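Local atomic coordinates of mannan endo-1,4-beta-mannosidase (Bacillus subtilis, PDB entry 3CBW), a protein that hydrolyses internal beta-1,4-mannosidic linkages in mannan, galactomannan and glucomannan, and so takes part in glucomannan degradation. Residues G47-D52 and S112-N117; C75-G80 and D157-L162; F54-A59 and N96-S101. The protein carries 3 engineered substitutions. One frame throughout, in Å; residues are numbered along the deposited sequence.

From the N terminus the chain runs up strand 41-49 into G47-D52, then through F54-A59 into helix 57-66, along strand 72-79 with C75-G80, into helix 96-104 with N96-S101, along strand 108-114 to S112-N117, and finally to D157-L162 in helix 143-163. Contact 1 closes a loop of 59 residues that contains the whole of contact 3, whose own loop is 36 residues long. Contact 2, closing 76 residues, crosses both. Contact 1 lies at the C-terminal mouth of the parallel barrel, across strand 72-79; contacts 2 and 3 lie on its outer side, joined by N96, which bonds Y77 and G158. D76 of contact 2 bonds H114 and S112 of contact 1.

Contact 1 of 3, residues G47-D52 and S112-N117; sequences GGYSHD and SLHLAN
Y49 and H114 form an aromatic edge-to-face pair, with ring centroids 5.1 Å apart and planes at 81°. The tyrosine supplies the edge. Its OH sits over the centre of the imidazole, 3.1 Å above the plane, and Y49 CE1 comes within 3.6 Å of H114 ND1 at the rim of the phenol. Each residue has CG anti to its carbonyl carbon (chi1 -67° for Y49, -78° for H114), which turns both rings off their strands; the side chains cross at about a right angle.

The polar side of the pair is settled from outside: D76 takes the ND1 hydrogen bond of H114 and that of S112 OG, which helps to fix the rotation of the imidazole. H114 is also the centre of an inverse gamma turn, closed by a weak L115 N to L113 O bond of 3.0 Å.

H114 probably binds substrate, as in related family 26 enzymes, and Y49 lies about 4 Å, side chain to side chain, from the likely substrate-binding W307. H175 and F182 meet the imidazole, and W81 the phenol. Strands 41-49 and 108-114 flank strand 72-79 in the parallel barrel, so the two rings meet across that intervening strand.

Contact 2 of 3, residues C75-G80 and D157-L162; sequences CDYARG and DGLQEL
A tyrosine hydroxyl pressed against a glycine of a helix is the striking feature here: Y77 OH lies 3.4 Å from G158 C, close beside the peptide that joins G158 to L159. A CB on G158 would point toward the strand and come 3.1 Å from that oxygen, a tight fit, so the lack of a side chain lets the phenol end come up to the helix backbone. Y77 has CG anti to its carbonyl carbon (chi1 -77°), which sends the ring outward from strand 75-79 toward helix 157-162.

Apolar branches line the same phenol end. L159 CD2 touches Y77 CE2 at 4.0 Å and the hydroxyl at 3.7 Å, its side chain passing the ring at a slant. From the next turn, L162 CD1 comes to 4.0 Å from Y77 OH. The buried hydroxyl is satisfied by a hydrogen bond to N96 OD1; the ND2 of the same amide bonds G158 O and E161 OE1, so N96 ties the phenol to helix 143-163.

On the strand itself, D76 OD1 accepts from A78 N at 2.9 Å, nearly in line with its C-O bond, forming an Asx turn. C75 is joined to C95 by a disulfide.

The segment axes approach to 11.6 Å and run nearly antiparallel, at 161°. This is strand-to-helix packing in the wall of a TIM barrel: I111 and L113 of strand 108-114 also touch Y77, I111 packs on both leucines, and N96 of helix 96-104 adjoins L162.

Contact 3 of 3, residues F54-A59 and N96-S101; sequences FSMAEA and NGDLMS
The F54 ring meets D98 at its edge, with D98 CB in the plane of the ring, 3.6 Å from F54 CE2, and D98 OD2 near that plane at 3.4 Å from the same carbon. Ring and carboxylate planes differ by 33°, so the acid lies partly turned beside the rim. L99 CD2 approaches F54 CZ obliquely at 4.3 Å. With CG anti to the backbone N (chi1 -178°), F54 extends its ring toward helix 96-101.

M56 brings its thioether to the same aspartate. Its chain bends at chi2 and chi3, and SD lies 3.8 Å from D98 CG as the two side chains slide past each other in opposite directions. An alanine in place of D98 is likely to leave the F54 edge and M56 SD without the carboxylate they pack on, opening a gap beside the ring.

The meeting joins the start of one barrel helix to the first turns of another: F54-M56 lead from strand 41-49 into helix 57-66, and N96-S101 open helix 96-104, on the outer side of the TIM barrel. S55 OG caps the first of these helices by accepting from A57 N at 3.1 Å. In the second, G97 O accepts from both S101 N and S101 OG, the hydroxyl approaching from above the carbonyl plane at 3.0 Å. F54 and L99 also both touch C75 of strand 72-79.

Contact 1 of 3, residues G47-D52 and S112-N117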
ATOM      1  N   GLY A  47       6.263   4.616   7.814  1.00  9.03           N
ATOM      2  CA  GLY A  47       6.524   5.249   9.101  1.00  9.59           C
ATOM      3  C   GLY A  47       6.469   4.304  10.282  1.00 10.03           C
ATOM      4  O   GLY A  47       6.936   4.662  11.365  1.00 10.91           O
ATOM      5  N   GLY A  48       5.863   3.123  10.099  1.00  9.17           N
ATOM      6  CA  GLY A  48       5.799   2.114  11.148  1.00  9.54           C
ATOM      7  C   GLY A  48       4.392   1.638  11.465  1.00  9.21           C
ATOM      8  O   GLY A  48       3.416   2.023  10.810  1.00  9.52           O
ATOM      9  N   TYR A  49       4.310   0.796  12.491  1.00  8.90           N
ATOM     10  CA  TYR A  49       3.060   0.201  12.964  1.00  9.01           C
ATOM     11  C   TYR A  49       2.467   1.049  14.071  1.00  9.40           C
ATOM     12  O   TYR A  49       3.170   1.428  15.028  1.00  9.72           O
ATOM     13  CB  TYR A  49       3.320  -1.226  13.494  1.00  9.70           C
ATOM     14  CG  TYR A  49       3.730  -2.171  12.397  1.00  9.91           C
ATOM     15  CD1 TYR A  49       2.764  -2.880  11.680  1.00  9.99           C
ATOM     16  CD2 TYR A  49       5.074  -2.333  12.051  1.00 10.14           C
ATOM     17  CE1 TYR A  49       3.123  -3.730  10.637  1.00 10.82           C
ATOM     18  CE2 TYR A  49       5.439  -3.181  11.006  1.00 10.57           C
ATOM     19  CZ  TYR A  49       4.452  -3.865  10.312  1.00 10.82           C
ATOM     20  OH  TYR A  49       4.810  -4.697   9.287  1.00 12.04           O
ATOM     21  N   SER A  50       1.176   1.338  13.962  1.00  9.05           N
ATOM     22  CA  SER A  50       0.528   2.263  14.899  1.00  9.81           C
ATOM     23  C   SER A  50       0.721   1.832  16.364  1.00 10.16           C
ATOM     24  O   SER A  50       0.622   0.646  16.692  1.00 10.51           O
ATOM     25  CB  SER A  50      -0.952   2.380  14.558  1.00  9.85           C
ATOM     26  OG  SER A  50      -1.538   3.481  15.230  1.00 10.34           O
ATOM     27  N   HIS A  51       0.994   2.825  17.219  1.00 10.77           N
ATOM     28  CA  HIS A  51       1.371   2.639  18.633  1.00 11.31           C
ATOM     29  C   HIS A  51       2.270   1.427  18.867  1.00 11.49           C
ATOM     30  O   HIS A  51       1.949   0.514  19.626  1.00 12.13           O
ATOM     31  CB  HIS A  51       0.166   2.592  19.560  1.00 11.35           C
ATOM     32  CG  HIS A  51       0.536   2.803  20.996  1.00 12.05           C
ATOM     33  ND1 HIS A  51       0.561   1.778  21.919  1.00 13.78           N
ATOM     34  CD2 HIS A  51       0.962   3.910  21.647  1.00 12.52           C
ATOM     35  CE1 HIS A  51       0.953   2.256  23.087  1.00 13.99           C
ATOM     36  NE2 HIS A  51       1.214   3.545  22.947  1.00 12.83           N
ATOM     37  N   ASP A  52       3.407   1.440  18.198  1.00 11.54           N
ATOM     38  CA  ASP A  52       4.359   0.346  18.292  1.00 11.80           C
ATOM     39  C   ASP A  52       5.667   0.895  17.761  1.00 11.58           C
ATOM     40  O   ASP A  52       6.619   1.102  18.527  1.00 11.40           O
ATOM     41  CB  ASP A  52       3.876  -0.886  17.498  1.00 12.61           C
ATOM     42  CG  ASP A  52       4.933  -1.967  17.394  1.00 14.25           C
ATOM     43  OD1 ASP A  52       5.828  -2.047  18.264  1.00 15.53           O
ATOM     44  OD2 ASP A  52       4.881  -2.736  16.417  1.00 16.96           O
ATOM     45  N   SER A 112      -1.541   0.211   5.235  1.00  7.74           N
ATOM     46  CA  SER A 112      -1.557  -1.240   5.021  1.00  7.57           C
ATOM     47  C   SER A 112      -1.992  -1.933   6.301  1.00  7.65           C
ATOM     48  O   SER A 112      -2.165  -1.288   7.329  1.00  8.03           O
ATOM     49  CB  SER A 112      -0.178  -1.752   4.585  1.00  8.48           C
ATOM     50  OG  SER A 112       0.814  -1.497   5.573  1.00  9.21           O
ATOM     51  N   LEU A 113      -2.182  -3.248   6.218  1.00  7.77           N
ATOM     52  CA  LEU A 113      -2.709  -4.022   7.343  1.00  7.77           C
ATOM     53  C   LEU A 113      -2.044  -5.382   7.474  1.00  8.17           C
ATOM     54  O   LEU A 113      -2.304  -6.288   6.676  1.00  9.03           O
ATOM     55  CB  LEU A 113      -4.207  -4.267   7.164  1.00  8.13           C
ATOM     56  CG  LEU A 113      -5.120  -3.046   6.998  1.00  8.60           C
ATOM     57  CD1 LEU A 113      -6.483  -3.425   6.452  1.00  9.22           C
ATOM     58  CD2 LEU A 113      -5.261  -2.303   8.315  1.00  9.60           C
ATOM     59  N   HIS A 114      -1.226  -5.553   8.508  1.00  8.09           N
ATOM     60  CA  HIS A 114      -0.711  -6.892   8.843  1.00  8.23           C
ATOM     61  C   HIS A 114      -1.725  -7.626   9.718  1.00  8.07           C
ATOM     62  O   HIS A 114      -1.495  -7.864  10.906  1.00  9.04           O
ATOM     63  CB  HIS A 114       0.660  -6.803   9.494  1.00  8.52           C
ATOM     64  CG  HIS A 114       1.759  -6.559   8.507  1.00  8.60           C
ATOM     65  ND1 HIS A 114       1.823  -5.420   7.730  1.00  8.57           N
ATOM     66  CD2 HIS A 114       2.822  -7.320   8.149  1.00 10.15           C
ATOM     67  CE1 HIS A 114       2.887  -5.485   6.945  1.00  9.34           C
ATOM     68  NE2 HIS A 114       3.513  -6.625   7.185  1.00 10.42           N
ATOM     69  N   LEU A 115      -2.858  -7.996   9.119  1.00  8.07           N
ATOM     70  CA  LEU A 115      -4.006  -8.506   9.857  1.00  8.97           C
ATOM     71  C   LEU A 115      -3.702  -9.772  10.622  1.00  8.73           C
ATOM     72  O   LEU A 115      -3.118 -10.714  10.074  1.00  8.89           O
ATOM     73  CB  LEU A 115      -5.160  -8.814   8.911  1.00  9.18           C
ATOM     74  CG  LEU A 115      -5.846  -7.659   8.185  1.00  9.36           C
ATOM     75  CD1 LEU A 115      -6.876  -8.241   7.209  1.00 10.81           C
ATOM     76  CD2 LEU A 115      -6.511  -6.723   9.191  1.00  9.14           C
ATOM     77  N   ALA A 116      -4.144  -9.804  11.877  1.00  8.87           N
ATOM     78  CA  ALA A 116      -4.215 -11.058  12.620  1.00  9.04           C
ATOM     79  C   ALA A 116      -5.109 -12.034  11.864  1.00  8.87           C
ATOM     80  O   ALA A 116      -5.926 -11.633  11.022  1.00  8.99           O
ATOM     81  CB  ALA A 116      -4.734 -10.809  14.025  1.00  9.79           C
ATOM     82  N   ASN A 117      -4.946 -13.316  12.179  1.00  9.63           N
ATOM     83  CA  ASN A 117      -5.545 -14.410  11.438  1.00  9.59           C
ATOM     84  C   ASN A 117      -6.830 -14.862  12.115  1.00 10.10           C
ATOM     85  O   ASN A 117      -6.787 -15.481  13.183  1.00 10.58           O
ATOM     86  CB  ASN A 117      -4.533 -15.551  11.418  1.00  9.94           C
ATOM     87  CG  ASN A 117      -4.962 -16.731  10.591  1.00  9.86           C
ATOM     88  OD1 ASN A 117      -6.132 -16.899  10.251  1.00 10.15           O
ATOM     89  ND2 ASN A 117      -3.987 -17.587  10.271  1.00 10.31           N
TER

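Contact 2 of 3, residues C75-G80 and D157-L162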
ATOM      1  N   CYS A  75       1.424   4.105   7.274  1.00  8.45           N
ATOM      2  CA  CYS A  75       1.210   3.510   8.596  1.00  9.12           C
ATOM      3  C   CYS A  75       0.536   2.166   8.414  1.00  8.78           C
ATOM      4  O   CYS A  75      -0.186   1.954   7.442  1.00  9.55           O
ATOM      5  CB  CYS A  75       0.331   4.417   9.475  1.00  9.99           C
ATOM      6  SG  CYS A  75      -0.358   3.653  11.044  1.00  9.93           S
ATOM      7  N   ASP A  76       0.762   1.253   9.351  1.00  8.25           N
ATOM      8  CA  ASP A  76       0.035  -0.013   9.345  1.00  8.50           C
ATOM      9  C   ASP A  76      -0.708  -0.111  10.666  1.00  8.22           C
ATOM     10  O   ASP A  76      -0.121  -0.019  11.738  1.00  8.78           O
ATOM     11  CB  ASP A  76       1.011  -1.171   9.116  1.00  8.64           C
ATOM     12  CG  ASP A  76       0.317  -2.481   8.804  1.00  8.80           C
ATOM     13  OD1 ASP A  76      -0.511  -2.947   9.618  1.00  8.72           O
ATOM     14  OD2 ASP A  76       0.646  -3.061   7.741  1.00  8.75           O
ATOM     15  N   TYR A  77      -2.024  -0.248  10.582  1.00  8.04           N
ATOM     16  CA  TYR A  77      -2.863  -0.311  11.769  1.00  8.91           C
ATOM     17  C   TYR A  77      -2.760  -1.641  12.525  1.00  8.89           C
ATOM     18  O   TYR A  77      -3.158  -1.713  13.702  1.00  9.78           O
ATOM     19  CB  TYR A  77      -4.322  -0.196  11.368  1.00  9.14           C
ATOM     20  CG  TYR A  77      -4.920   1.143  10.986  1.00  8.40           C
ATOM     21  CD1 TYR A  77      -4.328   2.373  11.311  1.00  8.93           C
ATOM     22  CD2 TYR A  77      -6.165   1.165  10.376  1.00  8.67           C
ATOM     23  CE1 TYR A  77      -4.968   3.585  10.993  1.00  8.79           C
ATOM     24  CE2 TYR A  77      -6.814   2.349  10.074  1.00  8.94           C
ATOM     25  CZ  TYR A  77      -6.220   3.555  10.381  1.00  8.93           C
ATOM     26  OH  TYR A  77      -6.910   4.707  10.080  1.00  9.51           O
ATOM     27  N   ALA A  78      -2.313  -2.702  11.856  1.00  8.45           N
ATOM     28  CA  ALA A  78      -2.537  -4.047  12.383  1.00  9.31           C
ATOM     29  C   ALA A  78      -1.250  -4.731  12.802  1.00  9.16           C
ATOM     30  O   ALA A  78      -0.366  -4.982  11.980  1.00 10.00           O
ATOM     31  CB  ALA A  78      -3.303  -4.888  11.381  1.00  9.75           C
ATOM     32  N   ARG A  79      -1.158  -5.025  14.100  1.00  9.60           N
ATOM     33  CA  ARG A  79      -0.013  -5.695  14.661  1.00 10.30           C
ATOM     34  C   ARG A  79      -0.386  -7.172  14.823  1.00 10.10           C
ATOM     35  O   ARG A  79      -0.600  -7.665  15.933  1.00 10.68           O
ATOM     36  CB  ARG A  79       0.387  -5.051  15.995  1.00 10.89           C
ATOM     37  CG  ARG A  79       0.911  -3.580  15.892  1.00 12.69           C
ATOM     38  CD  ARG A  79      -0.184  -2.488  15.788  1.00 13.44           C
ATOM     39  NE  ARG A  79      -1.223  -2.712  16.790  1.00 13.53           N
ATOM     40  CZ  ARG A  79      -1.187  -2.289  18.054  1.00 13.59           C
ATOM     41  NH1 ARG A  79      -0.199  -1.513  18.497  1.00 13.79           N
ATOM     42  NH2 ARG A  79      -2.177  -2.619  18.874  1.00 14.95           N
ATOM     43  N   GLY A  80      -0.439  -7.878  13.699  1.00  9.98           N
ATOM     44  CA  GLY A  80      -1.084  -9.197  13.643  1.00 10.47           C
ATOM     45  C   GLY A  80      -0.338 -10.356  14.278  1.00 10.83           C
ATOM     46  O   GLY A  80      -0.851 -11.474  14.292  1.00 11.19           O
ATOM     47  N   ASP A 157     -13.573   2.367  11.679  1.00  9.12           N
ATOM     48  CA  ASP A 157     -13.699   3.476  12.636  1.00 10.11           C
ATOM     49  C   ASP A 157     -12.492   4.402  12.502  1.00 10.03           C
ATOM     50  O   ASP A 157     -12.624   5.625  12.529  1.00 11.07           O
ATOM     51  CB  ASP A 157     -13.786   2.966  14.077  1.00 10.55           C
ATOM     52  CG  ASP A 157     -15.092   2.239  14.394  1.00 11.53           C
ATOM     53  OD1 ASP A 157     -16.052   2.257  13.597  1.00 12.68           O
ATOM     54  OD2 ASP A 157     -15.145   1.640  15.496  1.00 14.13           O
ATOM     55  N   GLY A 158     -11.303   3.818  12.354  1.00  9.93           N
ATOM     56  CA  GLY A 158     -10.097   4.618  12.161  1.00 10.29           C
ATOM     57  C   GLY A 158     -10.132   5.371  10.844  1.00 10.00           C
ATOM     58  O   GLY A 158      -9.833   6.559  10.794  1.00  9.45           O
ATOM     59  N   LEU A 159     -10.507   4.688   9.774  1.00  9.43           N
ATOM     60  CA  LEU A 159     -10.546   5.337   8.459  1.00  9.21           C
ATOM     61  C   LEU A 159     -11.542   6.501   8.415  1.00  9.14           C
ATOM     62  O   LEU A 159     -11.295   7.532   7.769  1.00  8.56           O
ATOM     63  CB  LEU A 159     -10.810   4.330   7.339  1.00  8.98           C
ATOM     64  CG  LEU A 159      -9.718   3.266   7.169  1.00  9.27           C
ATOM     65  CD1 LEU A 159     -10.154   2.218   6.174  1.00  9.75           C
ATOM     66  CD2 LEU A 159      -8.404   3.875   6.747  1.00  9.72           C
ATOM     67  N   GLN A 160     -12.647   6.365   9.144  1.00  9.09           N
ATOM     68  CA  GLN A 160     -13.653   7.418   9.195  1.00  9.61           C
ATOM     69  C   GLN A 160     -13.074   8.729   9.716  1.00  9.93           C
ATOM     70  O   GLN A 160     -13.466   9.796   9.265  1.00 10.05           O
ATOM     71  CB  GLN A 160     -14.803   6.965  10.096  1.00  9.85           C
ATOM     72  CG  GLN A 160     -15.925   7.963  10.233  1.00 11.73           C
ATOM     73  CD  GLN A 160     -16.703   8.119   8.963  1.00 12.72           C
ATOM     74  OE1 GLN A 160     -17.084   7.130   8.331  1.00 14.97           O
ATOM     75  NE2 GLN A 160     -16.960   9.366   8.576  1.00 12.74           N
ATOM     76  N   GLU A 161     -12.139   8.639  10.664  1.00  9.95           N
ATOM     77  CA  GLU A 161     -11.531   9.842  11.221  1.00 10.57           C
ATOM     78  C   GLU A 161     -10.847  10.668  10.119  1.00 10.44           C
ATOM     79  O   GLU A 161     -10.954  11.891  10.074  1.00 10.53           O
ATOM     80  CB  GLU A 161     -10.545   9.488  12.330  1.00 11.29           C
ATOM     81  CG  GLU A 161      -9.998  10.718  13.016  1.00 13.22           C
ATOM     82  CD  GLU A 161      -9.008  10.418  14.117  1.00 15.03           C
ATOM     83  OE1 GLU A 161      -8.643   9.232  14.334  1.00 14.72           O
ATOM     84  OE2 GLU A 161      -8.591  11.404  14.759  1.00 18.45           O
ATOM     85  N   LEU A 162     -10.165   9.986   9.204  1.00  9.86           N
ATOM     86  CA  LEU A 162      -9.501  10.658   8.087  1.00 10.41           C
ATOM     87  C   LEU A 162     -10.525  11.199   7.091  1.00  9.94           C
ATOM     88  O   LEU A 162     -10.373  12.313   6.586  1.00  9.92           O
ATOM     89  CB  LEU A 162      -8.516   9.701   7.397  1.00 10.53           C
ATOM     90  CG  LEU A 162      -7.520   9.009   8.345  1.00 13.84           C
ATOM     91  CD1 LEU A 162      -6.808   7.866   7.650  1.00 15.30           C
ATOM     92  CD2 LEU A 162      -6.533   9.969   8.941  1.00 17.34           C
TER

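Contact 3 of 3, residues F54-A59 and N96-S101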
ATOM      1  N   PHE A  54       5.308   3.248  14.735  1.00 11.29           N
ATOM      2  CA  PHE A  54       4.970   4.413  13.925  1.00 11.64           C
ATOM      3  C   PHE A  54       5.445   5.698  14.596  1.00 12.42           C
ATOM      4  O   PHE A  54       5.213   5.906  15.787  1.00 13.26           O
ATOM      5  CB  PHE A  54       3.479   4.554  13.651  1.00 10.94           C
ATOM      6  CG  PHE A  54       3.176   5.738  12.785  1.00 10.24           C
ATOM      7  CD1 PHE A  54       3.275   5.637  11.404  1.00 10.88           C
ATOM      8  CD2 PHE A  54       2.883   6.984  13.346  1.00 10.67           C
ATOM      9  CE1 PHE A  54       3.043   6.743  10.598  1.00 10.35           C
ATOM     10  CE2 PHE A  54       2.649   8.094  12.542  1.00 11.41           C
ATOM     11  CZ  PHE A  54       2.727   7.969  11.173  1.00 10.46           C
ATOM     12  N   SER A  55       6.079   6.565  13.820  1.00 13.45           N
ATOM     13  CA  SER A  55       6.418   7.895  14.297  1.00 14.33           C
ATOM     14  C   SER A  55       6.811   8.725  13.095  1.00 14.26           C
ATOM     15  O   SER A  55       6.841   8.229  11.970  1.00 14.46           O
ATOM     16  CB  SER A  55       7.579   7.823  15.281  1.00 15.69           C
ATOM     17  OG  SER A  55       8.757   7.480  14.594  1.00 16.32           O
ATOM     18  N   MET A  56       7.143   9.985  13.334  1.00 13.47           N
ATOM     19  CA  MET A  56       7.640  10.840  12.268  1.00 12.97           C
ATOM     20  C   MET A  56       9.141  10.712  12.071  1.00 12.55           C
ATOM     21  O   MET A  56       9.698  11.376  11.204  1.00 12.51           O
ATOM     22  CB  MET A  56       7.243  12.292  12.533  1.00 12.52           C
ATOM     23  CG  MET A  56       5.719  12.495  12.579  1.00 12.95           C
ATOM     24  SD  MET A  56       4.775  11.760  11.178  1.00 11.08           S
ATOM     25  CE  MET A  56       5.521  12.640   9.829  1.00 14.19           C
ATOM     26  N   ALA A  57       9.784   9.825  12.841  1.00 13.18           N
ATOM     27  CA  ALA A  57      11.239   9.686  12.789  1.00 13.68           C
ATOM     28  C   ALA A  57      11.754   9.332  11.398  1.00 13.60           C
ATOM     29  O   ALA A  57      12.750   9.882  10.937  1.00 13.91           O
ATOM     30  CB  ALA A  57      11.740   8.657  13.818  1.00 14.48           C
ATOM     31  N   GLU A  58      11.073   8.405  10.726  1.00 13.80           N
ATOM     32  CA  GLU A  58      11.476   8.018   9.377  1.00 13.56           C
ATOM     33  C   GLU A  58      11.440   9.204   8.397  1.00 13.10           C
ATOM     34  O   GLU A  58      12.409   9.437   7.688  1.00 12.80           O
ATOM     35  CB  GLU A  58      10.639   6.824   8.877  1.00 14.01           C
ATOM     36  CG  GLU A  58      10.962   6.363   7.450  1.00 13.53           C
ATOM     37  CD  GLU A  58      12.387   5.834   7.277  1.00 13.49           C
ATOM     38  OE1 GLU A  58      13.058   5.492   8.282  1.00 14.96           O
ATOM     39  OE2 GLU A  58      12.838   5.735   6.115  1.00 14.46           O
ATOM     40  N   ALA A  59      10.347   9.964   8.384  1.00 13.10           N
ATOM     41  CA  ALA A  59      10.272  11.167   7.551  1.00 13.22           C
ATOM     42  C   ALA A  59      11.364  12.168   7.917  1.00 13.37           C
ATOM     43  O   ALA A  59      11.996  12.748   7.043  1.00 13.29           O
ATOM     44  CB  ALA A  59       8.904  11.816   7.668  1.00 13.45           C
ATOM     45  N   ASN A  96      -3.388   8.111  13.013  1.00  8.89           N
ATOM     46  CA  ASN A  96      -4.270   8.946  12.191  1.00  9.41           C
ATOM     47  C   ASN A  96      -3.939  10.428  12.210  1.00  9.58           C
ATOM     48  O   ASN A  96      -3.919  11.064  11.168  1.00  9.28           O
ATOM     49  CB  ASN A  96      -5.721   8.780  12.610  1.00  9.53           C
ATOM     50  CG  ASN A  96      -6.395   7.595  11.957  1.00  9.30           C
ATOM     51  OD1 ASN A  96      -5.842   6.947  11.075  1.00  9.34           O
ATOM     52  ND2 ASN A  96      -7.620   7.324  12.377  1.00 10.08           N
ATOM     53  N   GLY A  97      -3.705  10.993  13.393  1.00  9.55           N
ATOM     54  CA  GLY A  97      -3.399  12.423  13.496  1.00  9.61           C
ATOM     55  C   GLY A  97      -2.249  12.819  12.579  1.00  9.53           C
ATOM     56  O   GLY A  97      -2.339  13.797  11.830  1.00  9.32           O
ATOM     57  N   ASP A  98      -1.164  12.050  12.632  1.00  9.01           N
ATOM     58  CA  ASP A  98       0.009  12.294  11.800  1.00  9.38           C
ATOM     59  C   ASP A  98      -0.280  12.119  10.313  1.00  9.08           C
ATOM     60  O   ASP A  98       0.265  12.852   9.484  1.00  9.36           O
ATOM     61  CB  ASP A  98       1.170  11.405  12.233  1.00  9.68           C
ATOM     62  CG  ASP A  98       1.834  11.902  13.508  1.00 10.08           C
ATOM     63  OD1 ASP A  98       1.757  13.113  13.811  1.00 10.01           O
ATOM     64  OD2 ASP A  98       2.441  11.079  14.215  1.00 14.19           O
ATOM     65  N   LEU A  99      -1.147  11.169   9.975  1.00  8.76           N
ATOM     66  CA  LEU A  99      -1.515  10.984   8.574  1.00  9.28           C
ATOM     67  C   LEU A  99      -2.312  12.174   8.040  1.00  9.50           C
ATOM     68  O   LEU A  99      -2.079  12.638   6.922  1.00  9.50           O
ATOM     69  CB  LEU A  99      -2.305   9.696   8.406  1.00  9.21           C
ATOM     70  CG  LEU A  99      -1.623   8.374   8.775  1.00  9.61           C
ATOM     71  CD1 LEU A  99      -2.552   7.210   8.498  1.00 10.57           C
ATOM     72  CD2 LEU A  99      -0.291   8.174   8.060  1.00 11.23           C
ATOM     73  N   MET A 100      -3.261  12.655   8.837  1.00  9.90           N
ATOM     74  CA  MET A 100      -4.037  13.834   8.462  1.00 11.38           C
ATOM     75  C   MET A 100      -3.146  15.062   8.320  1.00 10.13           C
ATOM     76  O   MET A 100      -3.271  15.825   7.362  1.00  9.94           O
ATOM     77  CB  MET A 100      -5.139  14.084   9.491  1.00 11.32           C
ATOM     78  CG  MET A 100      -6.150  12.939   9.606  1.00 13.82           C
ATOM     79  SD  MET A 100      -7.495  13.156  10.813  1.00 18.68           S
ATOM     80  CE  MET A 100      -6.863  14.627  11.644  1.00 13.88           C
ATOM     81  N   SER A 101      -2.211  15.220   9.246  1.00  9.24           N
ATOM     82  CA  SER A 101      -1.276  16.333   9.192  1.00  9.34           C
ATOM     83  C   SER A 101      -0.378  16.237   7.972  1.00  9.08           C
ATOM     84  O   SER A 101      -0.017  17.258   7.377  1.00  9.53           O
ATOM     85  CB  SER A 101      -0.424  16.377  10.454  1.00  9.29           C
ATOM     86  OG  SER A 101      -1.223  16.592  11.601  1.00 10.38           O
TER